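Local coordinates for protein probable amidase (Thermus thermophilus, PDB 2DC0) that is probably an amidase, a mixed alpha/beta protein of the amidase family built round a large mixed beta-sheet, at residues A[120-125]-A[314-319]. Numbering follows the deposited sequence.
Sequences IALGIT and EALLAG
Leu122 and Ile120 meet Ala315 and Leu316 through aliphatic carbons, mostly methyl groups, with no ring, amide or other flat group in the contact and thus no face or edge to describe. Leu122 reaches both helix residues with one branch: its CD2 lies 3.7 Å from Ala315 CB and is also 3.8 Å from Leu316 CD2, so it spans two successive residues of the helix. Leu122 CG stands anti to its backbone N (chi1 -173°), which carries CG toward the helix, and chi2 of 51° then sets CD2 against both partners. Leu316 leaves the helix to one side of the loop, but its branched end comes close to it, crossing Leu122 at a slant and meeting Ile120 tip to tip, CD1 of Leu316 lying 3.8 Å from CD1 of Ile120. Ile120 and Leu122 both point toward the helix, their side chains lying next to each other along its flank. In the fold, this small apolar patch joins the long loop between strand 110-115 and helix 149-157 to helix 310-321, whose Leu316 also touches Leu301 of helix 298-303 and whose Ala315 rests on Arg290 of helix 281-296.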
ATOM      1  N   ILE A 120      25.586   6.599   4.819  1.00 17.97           N
ATOM      2  CA  ILE A 120      24.222   7.102   4.980  1.00 18.84           C
ATOM      3  C   ILE A 120      23.157   6.097   4.580  1.00 18.97           C
ATOM      4  O   ILE A 120      22.033   6.475   4.241  1.00 20.17           O
ATOM      5  CB  ILE A 120      23.952   8.444   4.233  1.00 18.54           C
ATOM      6  CG1 ILE A 120      24.142   8.277   2.725  1.00 17.81           C
ATOM      7  CG2 ILE A 120      24.838   9.543   4.805  1.00 18.62           C
ATOM      8  CD1 ILE A 120      23.586   9.419   1.876  1.00 23.38           C
ATOM      9  N   ALA A 121      23.523   4.819   4.637  1.00 16.53           N
ATOM     10  CA  ALA A 121      22.630   3.702   4.311  1.00 18.02           C
ATOM     11  C   ALA A 121      22.250   3.656   2.837  1.00 18.60           C
ATOM     12  O   ALA A 121      21.331   2.941   2.451  1.00 19.50           O
ATOM     13  CB  ALA A 121      21.376   3.766   5.164  1.00 17.81           C
ATOM     14  N   LEU A 122      22.960   4.410   2.008  1.00 18.38           N
ATOM     15  CA  LEU A 122      22.655   4.433   0.586  1.00 20.19           C
ATOM     16  C   LEU A 122      23.588   3.509  -0.186  1.00 20.29           C
ATOM     17  O   LEU A 122      24.469   3.961  -0.920  1.00 20.87           O
ATOM     18  CB  LEU A 122      22.756   5.862   0.054  1.00 20.72           C
ATOM     19  CG  LEU A 122      22.300   6.111  -1.384  1.00 21.71           C
ATOM     20  CD1 LEU A 122      20.905   5.527  -1.604  1.00 20.50           C
ATOM     21  CD2 LEU A 122      22.297   7.609  -1.644  1.00 20.01           C
ATOM     22  N   GLY A 123      23.385   2.207  -0.016  1.00 21.44           N
ATOM     23  CA  GLY A 123      24.222   1.234  -0.694  1.00 19.75           C
ATOM     24  C   GLY A 123      24.137  -0.113  -0.012  1.00 19.97           C
ATOM     25  O   GLY A 123      23.787  -0.193   1.167  1.00 18.13           O
ATOM     26  N   ILE A 124      24.459  -1.176  -0.746  1.00 18.81           N
ATOM     27  CA  ILE A 124      24.393  -2.518  -0.187  1.00 19.15           C
ATOM     28  C   ILE A 124      25.697  -3.317  -0.256  1.00 18.52           C
ATOM     29  O   ILE A 124      25.686  -4.517   0.001  1.00 17.09           O
ATOM     30  CB  ILE A 124      23.304  -3.349  -0.890  1.00 20.94           C
ATOM     31  CG1 ILE A 124      23.676  -3.526  -2.368  1.00 21.91           C
ATOM     32  CG2 ILE A 124      21.945  -2.671  -0.737  1.00 19.59           C
ATOM     33  CD1 ILE A 124      25.033  -4.200  -2.711  1.00 23.38           C
ATOM     34  N   THR A 125      26.813  -2.670  -0.585  1.00 17.66           N
ATOM     35  CA  THR A 125      28.083  -3.392  -0.674  1.00 18.39           C
ATOM     36  C   THR A 125      28.783  -3.500   0.677  1.00 18.31           C
ATOM     37  O   THR A 125      29.411  -4.516   0.981  1.00 17.11           O
ATOM     38  CB  THR A 125      29.085  -2.724  -1.659  1.00 18.67           C
ATOM     39  OG1 THR A 125      29.503  -1.459  -1.137  1.00 19.03           O
ATOM     40  CG2 THR A 125      28.444  -2.524  -3.026  1.00 21.18           C
ATOM     41  N   GLU A 314      27.036  10.383  -6.257  1.00 22.18           N
ATOM     42  CA  GLU A 314      26.400  10.204  -7.556  1.00 22.47           C
ATOM     43  C   GLU A 314      24.925   9.825  -7.399  1.00 22.56           C
ATOM     44  O   GLU A 314      24.061  10.345  -8.116  1.00 22.46           O
ATOM     45  CB  GLU A 314      27.135   9.131  -8.366  1.00 25.14           C
ATOM     46  CG  GLU A 314      26.398   8.692  -9.626  1.00 31.21           C
ATOM     47  CD  GLU A 314      27.187   7.683 -10.440  1.00 34.61           C
ATOM     48  OE1 GLU A 314      27.834   6.804  -9.831  1.00 35.82           O
ATOM     49  OE2 GLU A 314      27.148   7.762 -11.686  1.00 38.77           O
ATOM     50  N   ALA A 315      24.634   8.927  -6.460  1.00 20.52           N
ATOM     51  CA  ALA A 315      23.254   8.502  -6.224  1.00 19.22           C
ATOM     52  C   ALA A 315      22.424   9.674  -5.707  1.00 18.94           C
ATOM     53  O   ALA A 315      21.286   9.875  -6.132  1.00 17.13           O
ATOM     54  CB  ALA A 315      23.218   7.341  -5.223  1.00 20.48           C
ATOM     55  N   LEU A 316      22.991  10.445  -4.784  1.00 18.93           N
ATOM     56  CA  LEU A 316      22.280  11.594  -4.247  1.00 19.40           C
ATOM     57  C   LEU A 316      22.021  12.626  -5.345  1.00 19.77           C
ATOM     58  O   LEU A 316      20.936  13.209  -5.411  1.00 20.33           O
ATOM     59  CB  LEU A 316      23.067  12.228  -3.094  1.00 18.25           C
ATOM     60  CG  LEU A 316      23.051  11.452  -1.775  1.00 18.70           C
ATOM     61  CD1 LEU A 316      23.894  12.186  -0.735  1.00 19.00           C
ATOM     62  CD2 LEU A 316      21.613  11.300  -1.273  1.00 16.72           C
ATOM     63  N   LEU A 317      23.009  12.847  -6.211  1.00 19.73           N
ATOM     64  CA  LEU A 317      22.855  13.809  -7.306  1.00 19.97           C
ATOM     65  C   LEU A 317      21.772  13.340  -8.273  1.00 18.42           C
ATOM     66  O   LEU A 317      21.014  14.146  -8.818  1.00 15.96           O
ATOM     67  CB  LEU A 317      24.179  13.992  -8.053  1.00 18.05           C
ATOM     68  CG  LEU A 317      25.245  14.753  -7.255  1.00 20.16           C
ATOM     69  CD1 LEU A 317      26.575  14.711  -7.988  1.00 19.99           C
ATOM     70  CD2 LEU A 317      24.783  16.190  -7.044  1.00 18.61           C
ATOM     71  N   ALA A 318      21.702  12.030  -8.483  1.00 18.28           N
ATOM     72  CA  ALA A 318      20.684  11.475  -9.360  1.00 17.49           C
ATOM     73  C   ALA A 318      19.333  11.771  -8.708  1.00 17.92           C
ATOM     74  O   ALA A 318      18.343  12.016  -9.395  1.00 18.33           O
ATOM     75  CB  ALA A 318      20.890   9.968  -9.521  1.00 19.32           C
ATOM     76  N   GLY A 319      19.311  11.765  -7.376  1.00 17.38           N
ATOM     77  CA  GLY A 319      18.082  12.048  -6.648  1.00 18.30           C
ATOM     78  C   GLY A 319      17.646  13.500  -6.796  1.00 18.92           C
ATOM     79  O   GLY A 319      16.450  13.805  -6.819  1.00 16.88           O
TER